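Local atomic coordinates of Rnh (Ribonuclease H) (Chlorobaculum tepidum, PDB entry 3H08), a protein that probably acts as a magnesium-dependent endonuclease that cleaves the RNA strand of RNA-DNA hybrids. Residues L74-A77 against M78-W82; E100-D103 against L104-I108. The protein carries 3 engineered substitutions. All blocks are in the same frame, centred on the assembly; numbering follows the deposited sequence.

Contact 1 (L74-A77 against M78-W82); sequences LVNA and MNEGW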
ATOM      1  N   LEU A  74       0.572   4.027  -6.920  1.00 21.88           N
ATOM      2  CA  LEU A  74      -0.633   3.920  -6.139  1.00 22.39           C
ATOM      3  C   LEU A  74      -1.401   5.214  -6.056  1.00 22.42           C
ATOM      4  O   LEU A  74      -2.621   5.277  -6.318  1.00 23.58           O
ATOM      5  CB  LEU A  74      -0.294   3.439  -4.733  1.00 22.51           C
ATOM      6  CG  LEU A  74      -1.425   3.383  -3.695  1.00 23.96           C
ATOM      7  CD1 LEU A  74      -2.508   2.381  -4.118  1.00 25.55           C
ATOM      8  CD2 LEU A  74      -0.881   3.081  -2.346  1.00 24.04           C
ATOM      9  N   VAL A  75      -0.725   6.252  -5.600  1.00 22.71           N
ATOM     10  CA  VAL A  75      -1.443   7.468  -5.254  1.00 22.77           C
ATOM     11  C   VAL A  75      -2.049   8.145  -6.493  1.00 22.97           C
ATOM     12  O   VAL A  75      -3.186   8.598  -6.469  1.00 23.77           O
ATOM     13  CB  VAL A  75      -0.545   8.449  -4.449  1.00 22.60           C
ATOM     14  CG1 VAL A  75      -1.283   9.771  -4.225  1.00 24.34           C
ATOM     15  CG2 VAL A  75      -0.108   7.835  -3.182  1.00 23.02           C
ATOM     16  N   ASN A  76      -1.327   8.144  -7.600  1.00 23.14           N
ATOM     17  CA  ASN A  76      -1.882   8.704  -8.835  1.00 23.79           C
ATOM     18  C   ASN A  76      -3.110   7.930  -9.301  1.00 23.67           C
ATOM     19  O   ASN A  76      -4.082   8.516  -9.750  1.00 25.26           O
ATOM     20  CB  ASN A  76      -0.848   8.731  -9.932  1.00 24.34           C
ATOM     21  CG  ASN A  76       0.231   9.755  -9.675  1.00 25.08           C
ATOM     22  OD1 ASN A  76       0.060  10.664  -8.855  1.00 27.74           O
ATOM     23  ND2 ASN A  76       1.343   9.622 -10.373  1.00 26.92           N
ATOM     24  N   ALA A  77      -3.086   6.598  -9.199  1.00 24.18           N
ATOM     25  CA  ALA A  77      -4.218   5.815  -9.671  1.00 23.69           C
ATOM     26  C   ALA A  77      -5.456   6.175  -8.883  1.00 23.68           C
ATOM     27  O   ALA A  77      -6.550   6.174  -9.399  1.00 24.15           O
ATOM     28  CB  ALA A  77      -3.954   4.346  -9.529  1.00 24.39           C
ATOM     29  N   MET A  78      -5.278   6.426  -7.599  1.00 23.06           N
ATOM     30  CA  MET A  78      -6.430   6.697  -6.752  1.00 23.36           C
ATOM     31  C   MET A  78      -6.882   8.148  -6.865  1.00 23.65           C
ATOM     32  O   MET A  78      -8.085   8.432  -6.793  1.00 25.56           O
ATOM     33  CB  MET A  78      -6.082   6.409  -5.285  1.00 23.25           C
ATOM     34  CG  MET A  78      -5.534   5.013  -5.011  1.00 23.25           C
ATOM     35  SD  MET A  78      -6.628   3.734  -5.687  1.00 25.22           S
ATOM     36  CE  MET A  78      -8.148   3.970  -4.793  1.00 24.35           C
ATOM     37  N   ASN A  79      -5.931   9.082  -6.961  1.00 23.62           N
ATOM     38  CA  ASN A  79      -6.256  10.514  -6.903  1.00 24.34           C
ATOM     39  C   ASN A  79      -6.496  11.194  -8.246  1.00 25.59           C
ATOM     40  O   ASN A  79      -7.033  12.311  -8.284  1.00 26.37           O
ATOM     41  CB  ASN A  79      -5.165  11.254  -6.138  1.00 23.14           C
ATOM     42  CG  ASN A  79      -5.169  10.915  -4.676  1.00 22.73           C
ATOM     43  OD1 ASN A  79      -6.057  10.225  -4.218  1.00 24.70           O
ATOM     44  ND2 ASN A  79      -4.192  11.407  -3.939  1.00 24.59           N
ATOM     45  N   GLU A  80      -6.066  10.551  -9.325  1.00 25.52           N
ATOM     46  CA  GLU A  80      -6.295  11.077 -10.678  1.00 27.05           C
ATOM     47  C   GLU A  80      -7.476  10.359 -11.382  1.00 28.38           C
ATOM     48  O   GLU A  80      -7.773  10.624 -12.557  1.00 28.28           O
ATOM     49  CB  GLU A  80      -5.018  10.947 -11.508  1.00 27.47           C
ATOM     50  CG  GLU A  80      -3.764  11.563 -10.940  1.00 27.48           C
ATOM     51  CD  GLU A  80      -3.854  13.054 -10.637  1.00 30.84           C
ATOM     52  OE1 GLU A  80      -4.408  13.808 -11.460  1.00 31.00           O
ATOM     53  OE2 GLU A  80      -3.358  13.469  -9.555  1.00 35.41           O
ATOM     54  N   GLY A  81      -8.131   9.437 -10.676  1.00 29.49           N
ATOM     55  CA  GLY A  81      -9.341   8.781 -11.201  1.00 29.38           C
ATOM     56  C   GLY A  81      -9.068   7.616 -12.142  1.00 29.93           C
ATOM     57  O   GLY A  81      -9.992   7.090 -12.757  1.00 29.39           O
ATOM     58  N   TRP A  82      -7.804   7.202 -12.240  1.00 29.21           N
ATOM     59  CA  TRP A  82      -7.400   6.200 -13.226  1.00 29.56           C
ATOM     60  C   TRP A  82      -7.983   4.835 -12.887  1.00 28.83           C
ATOM     61  O   TRP A  82      -8.476   4.127 -13.755  1.00 28.05           O
ATOM     62  CB  TRP A  82      -5.881   6.093 -13.289  1.00 30.01           C
ATOM     63  CG  TRP A  82      -5.202   7.335 -13.695  1.00 32.18           C
ATOM     64  CD1 TRP A  82      -5.765   8.423 -14.285  1.00 33.33           C
ATOM     65  CD2 TRP A  82      -3.808   7.598 -13.606  1.00 32.34           C
ATOM     66  NE1 TRP A  82      -4.796   9.371 -14.566  1.00 33.53           N
ATOM     67  CE2 TRP A  82      -3.585   8.881 -14.154  1.00 33.38           C
ATOM     68  CE3 TRP A  82      -2.717   6.872 -13.115  1.00 32.83           C
ATOM     69  CZ2 TRP A  82      -2.329   9.452 -14.215  1.00 32.40           C
ATOM     70  CZ3 TRP A  82      -1.453   7.456 -13.186  1.00 33.11           C
ATOM     71  CH2 TRP A  82      -1.277   8.722 -13.735  1.00 33.19           C
TER
HETATM   72  O   HOH W   1      -2.272  12.291  -7.611  1.00 36.93           O
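The indole of Trp82 lies against the last turn of helix 72-79. Over one of its faces sit two groups, both offset toward the rim: Glu80 CB, 3.4 Å above the ring plane, and the backbone oxygen Asn76 O, 3.9 Å above it. The six-membered end of the ring also meets the Asn76 side chain, with CZ3 of Trp82 3.5 Å from CB of Asn76. Asn76 O is the acceptor for Glu80 N at 2.9 Å, so one carbonyl both closes the final helical turn and lies over the indole.

Glu80 bends at its second torsion (chi2 -57°), which brings its carboxylate back along the helix toward the amide of Asn76. A water bridges the two, donating to Asn76 OD1 at 3.1 Å and to Glu80 OE2 at 2.5 Å. One residue earlier, Asn79 N donates to Val75 O at 2.8 Å. The Asn79 side chain crosses that of Val75, with ND2 of Asn79 3.3 Å from CG1 of Val75; this ND2 is taken up by Phe119 O of strand 116-121. On the inner side, CD1 of Leu74 packs on CG of Met78.

Past Glu80 the chain leaves helical geometry at Gly81, whose phi is positive (82°), and Gly81 is at once the N-cap of helix 82-88. A backbone hydrogen bond between Ala77 and Leu83 ties the two helices together. This is a glycine-terminated helix end, and the helix that follows probably corresponds to the start of the basic protrusion of bacterial RNase H1 enzymes, a region thought to help hold the hybrid.

Contact 2 (E100-D103 against L104-I108); sequences ENID and LWQEI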
ATOM      1  N   GLU A 100      -1.510  -3.523 -15.643  1.00 27.79           N
ATOM      2  CA  GLU A 100      -0.729  -4.498 -14.912  1.00 27.49           C
ATOM      3  C   GLU A 100      -1.318  -4.641 -13.517  1.00 26.71           C
ATOM      4  O   GLU A 100      -1.953  -3.692 -12.990  1.00 25.84           O
ATOM      5  CB  GLU A 100       0.749  -4.071 -14.826  1.00 28.84           C
ATOM      6  CG  GLU A 100       1.443  -3.937 -16.192  1.00 31.86           C
ATOM      7  CD  GLU A 100       2.512  -5.008 -16.441  1.00 38.92           C
ATOM      8  OE1 GLU A 100       3.104  -5.534 -15.461  1.00 44.70           O
ATOM      9  OE2 GLU A 100       2.788  -5.306 -17.623  1.00 43.55           O
ATOM     10  N   ASN A 101      -1.105  -5.808 -12.905  1.00 25.41           N
ATOM     11  CA  ASN A 101      -1.438  -6.011 -11.489  1.00 25.02           C
ATOM     12  C   ASN A 101      -2.929  -5.918 -11.190  1.00 23.71           C
ATOM     13  O   ASN A 101      -3.339  -5.487 -10.100  1.00 23.61           O
ATOM     14  CB  ASN A 101      -0.651  -5.018 -10.626  1.00 25.15           C
ATOM     15  CG  ASN A 101       0.829  -5.029 -10.943  1.00 25.53           C
ATOM     16  OD1 ASN A 101       1.485  -3.969 -11.103  1.00 29.02           O
ATOM     17  ND2 ASN A 101       1.369  -6.215 -11.081  1.00 23.67           N
ATOM     18  N   ILE A 102      -3.743  -6.397 -12.137  1.00 23.93           N
ATOM     19  CA  ILE A 102      -5.219  -6.324 -11.995  1.00 23.27           C
ATOM     20  C   ILE A 102      -5.641  -7.025 -10.717  1.00 23.31           C
ATOM     21  O   ILE A 102      -6.533  -6.558 -10.043  1.00 24.18           O
ATOM     22  CB  ILE A 102      -5.948  -6.938 -13.188  1.00 23.64           C
ATOM     23  CG1 ILE A 102      -5.701  -6.070 -14.431  1.00 22.57           C
ATOM     24  CG2 ILE A 102      -7.443  -7.044 -12.928  1.00 23.38           C
ATOM     25  CD1 ILE A 102      -6.051  -6.798 -15.735  1.00 23.63           C
ATOM     26  N   ASP A 103      -4.981  -8.135 -10.380  1.00 23.22           N
ATOM     27  CA  ASP A 103      -5.310  -8.856  -9.147  1.00 23.72           C
ATOM     28  C   ASP A 103      -5.242  -7.951  -7.921  1.00 23.68           C
ATOM     29  O   ASP A 103      -6.137  -7.956  -7.058  1.00 24.95           O
ATOM     30  CB  ASP A 103      -4.429 -10.095  -8.979  1.00 23.63           C
ATOM     31  CG  ASP A 103      -2.904  -9.789  -8.969  1.00 25.89           C
ATOM     32  OD1 ASP A 103      -2.397  -8.914  -9.722  1.00 25.51           O
ATOM     33  OD2 ASP A 103      -2.218 -10.518  -8.220  1.00 27.30           O
ATOM     34  N   LEU A 104      -4.203  -7.137  -7.858  1.00 23.41           N
ATOM     35  CA  LEU A 104      -4.024  -6.241  -6.718  1.00 22.40           C
ATOM     36  C   LEU A 104      -4.957  -5.045  -6.783  1.00 23.60           C
ATOM     37  O   LEU A 104      -5.558  -4.679  -5.775  1.00 24.88           O
ATOM     38  CB  LEU A 104      -2.560  -5.810  -6.601  1.00 22.54           C
ATOM     39  CG  LEU A 104      -1.542  -6.938  -6.436  1.00 21.83           C
ATOM     40  CD1 LEU A 104      -0.157  -6.369  -6.226  1.00 23.25           C
ATOM     41  CD2 LEU A 104      -1.872  -7.819  -5.263  1.00 23.77           C
ATOM     42  N   TRP A 105      -5.140  -4.469  -7.972  1.00 22.80           N
ATOM     43  CA  TRP A 105      -6.135  -3.392  -8.093  1.00 22.63           C
ATOM     44  C   TRP A 105      -7.547  -3.842  -7.695  1.00 23.00           C
ATOM     45  O   TRP A 105      -8.287  -3.056  -7.110  1.00 23.81           O
ATOM     46  CB  TRP A 105      -6.141  -2.758  -9.482  1.00 22.94           C
ATOM     47  CG  TRP A 105      -4.912  -2.032  -9.797  1.00 22.74           C
ATOM     48  CD1 TRP A 105      -3.971  -2.383 -10.715  1.00 24.03           C
ATOM     49  CD2 TRP A 105      -4.405  -0.851  -9.141  1.00 21.58           C
ATOM     50  NE1 TRP A 105      -2.945  -1.474 -10.734  1.00 23.78           N
ATOM     51  CE2 TRP A 105      -3.176  -0.525  -9.770  1.00 21.78           C
ATOM     52  CE3 TRP A 105      -4.878  -0.031  -8.122  1.00 22.52           C
ATOM     53  CZ2 TRP A 105      -2.427   0.593  -9.407  1.00 22.82           C
ATOM     54  CZ3 TRP A 105      -4.135   1.093  -7.783  1.00 23.18           C
ATOM     55  CH2 TRP A 105      -2.918   1.368  -8.401  1.00 22.98           C
ATOM     56  N   GLN A 106      -7.924  -5.088  -7.969  1.00 23.50           N
ATOM     57  CA  GLN A 106      -9.249  -5.577  -7.580  0.50 23.97           C
ATOM     58  C   GLN A 106      -9.384  -5.618  -6.075  1.00 24.11           C
ATOM     59  O   GLN A 106     -10.463  -5.386  -5.530  1.00 24.47           O
ATOM     60  CB  GLN A 106      -9.487  -6.966  -8.159  0.50 24.02           C
ATOM     61  CG  GLN A 106      -9.844  -6.894  -9.618  0.50 24.06           C
ATOM     62  CD  GLN A 106      -9.793  -8.225 -10.336  0.50 24.51           C
ATOM     63  OE1 GLN A 106     -10.361  -8.358 -11.405  0.50 28.76           O
ATOM     64  NE2 GLN A 106      -9.095  -9.207  -9.761  0.50 24.22           N
ATOM     65  N   GLU A 107      -8.299  -5.964  -5.407  1.00 23.36           N
ATOM     66  CA  GLU A 107      -8.296  -5.988  -3.951  1.00 24.98           C
ATOM     67  C   GLU A 107      -8.451  -4.576  -3.400  1.00 24.56           C
ATOM     68  O   GLU A 107      -9.209  -4.357  -2.464  1.00 25.92           O
ATOM     69  CB  GLU A 107      -7.018  -6.629  -3.422  1.00 26.46           C
ATOM     70  CG  GLU A 107      -7.041  -8.097  -3.437  1.00 30.91           C
ATOM     71  CD  GLU A 107      -8.167  -8.612  -2.550  1.00 37.50           C
ATOM     72  OE1 GLU A 107      -8.104  -8.410  -1.304  1.00 45.20           O
ATOM     73  OE2 GLU A 107      -9.134  -9.149  -3.096  1.00 44.42           O
ATOM     74  N   ILE A 108      -7.744  -3.631  -3.997  0.50 24.20           N
ATOM     75  CA  ILE A 108      -7.806  -2.239  -3.564  0.50 23.35           C
ATOM     76  C   ILE A 108      -9.193  -1.660  -3.790  0.50 23.91           C
ATOM     77  O   ILE A 108      -9.666  -0.868  -2.972  0.50 23.76           O
ATOM     78  CB  ILE A 108      -6.719  -1.379  -4.266  0.50 22.93           C
ATOM     79  CG1 ILE A 108      -5.337  -1.825  -3.800  0.50 22.61           C
ATOM     80  CG2 ILE A 108      -6.944   0.113  -3.983  0.50 23.38           C
ATOM     81  CD1 ILE A 108      -4.173  -1.275  -4.634  0.50 20.74           C
TER
HETATM   82  O   HOH W   2      -7.912 -10.036  -6.637  1.00 34.99           O
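Asn101 and Trp105 meet at the N-terminus of helix 102-114 of the RNase H fold, in the first turn. Asn101 holds the N-cap position, and its backbone oxygen receives Trp105 N at 3.0 Å and, weakly, Leu104 N. The next i to i+4 bond runs from Gln106 N to Ile102 O at 2.9 Å.

The Trp105 indole lies beside the chain that leads into the helix. Glu100 O lies in the ring plane at its edge, 3.3 Å from CD1 of Trp105, while Asn101 O comes obliquely to the same carbon. NE1 of Trp105 is hydrogen-bonded to Tyr73 OH, and the rings of Tyr73 and Trp86 meet the indole edge-to-face, which should hold it in one orientation. A leucine in place of Trp105 would probably leave Tyr73 OH without its indole mate and open a gap between the two aromatic rings.

On another side of the helix, Leu104 packs with Met50 and Arg46 of helix 44-57. The side chains of Asp103 and Leu104 run alongside each other in the same direction. With chi1 at 57°, Asp103 places its carboxylate between its own N and C, so that OD1 of Asp103 stands 3.9 Å from CG of Leu104 while OD2 forms a salt bridge with NH2 of Arg46.

In the fold
Contact 1 precedes contact 2 along the chain, with the rest of helix 82-88 and a partly unmodelled loop between them, and their centres are about 13 Å apart. The two meet where helix 72-79 packs on helix 102-114: Ala77 CB rests 3.3 Å from Trp105 CH2, and Leu74 and Met78 both touch Ile108. Helix 44-57 joins this cluster, through Leu49 and Ala52 beside Leu74 and Ile53 beside Ile108. The cluster thus unites sequence-distant helices on the five-stranded sheet. The side chain of Leu74 lies about 6 Å from the bound magnesium ion, so contact 1 starts beside the metal site and predicted ligand Glu48; the Trp105 side chain is about 11 Å from the ion.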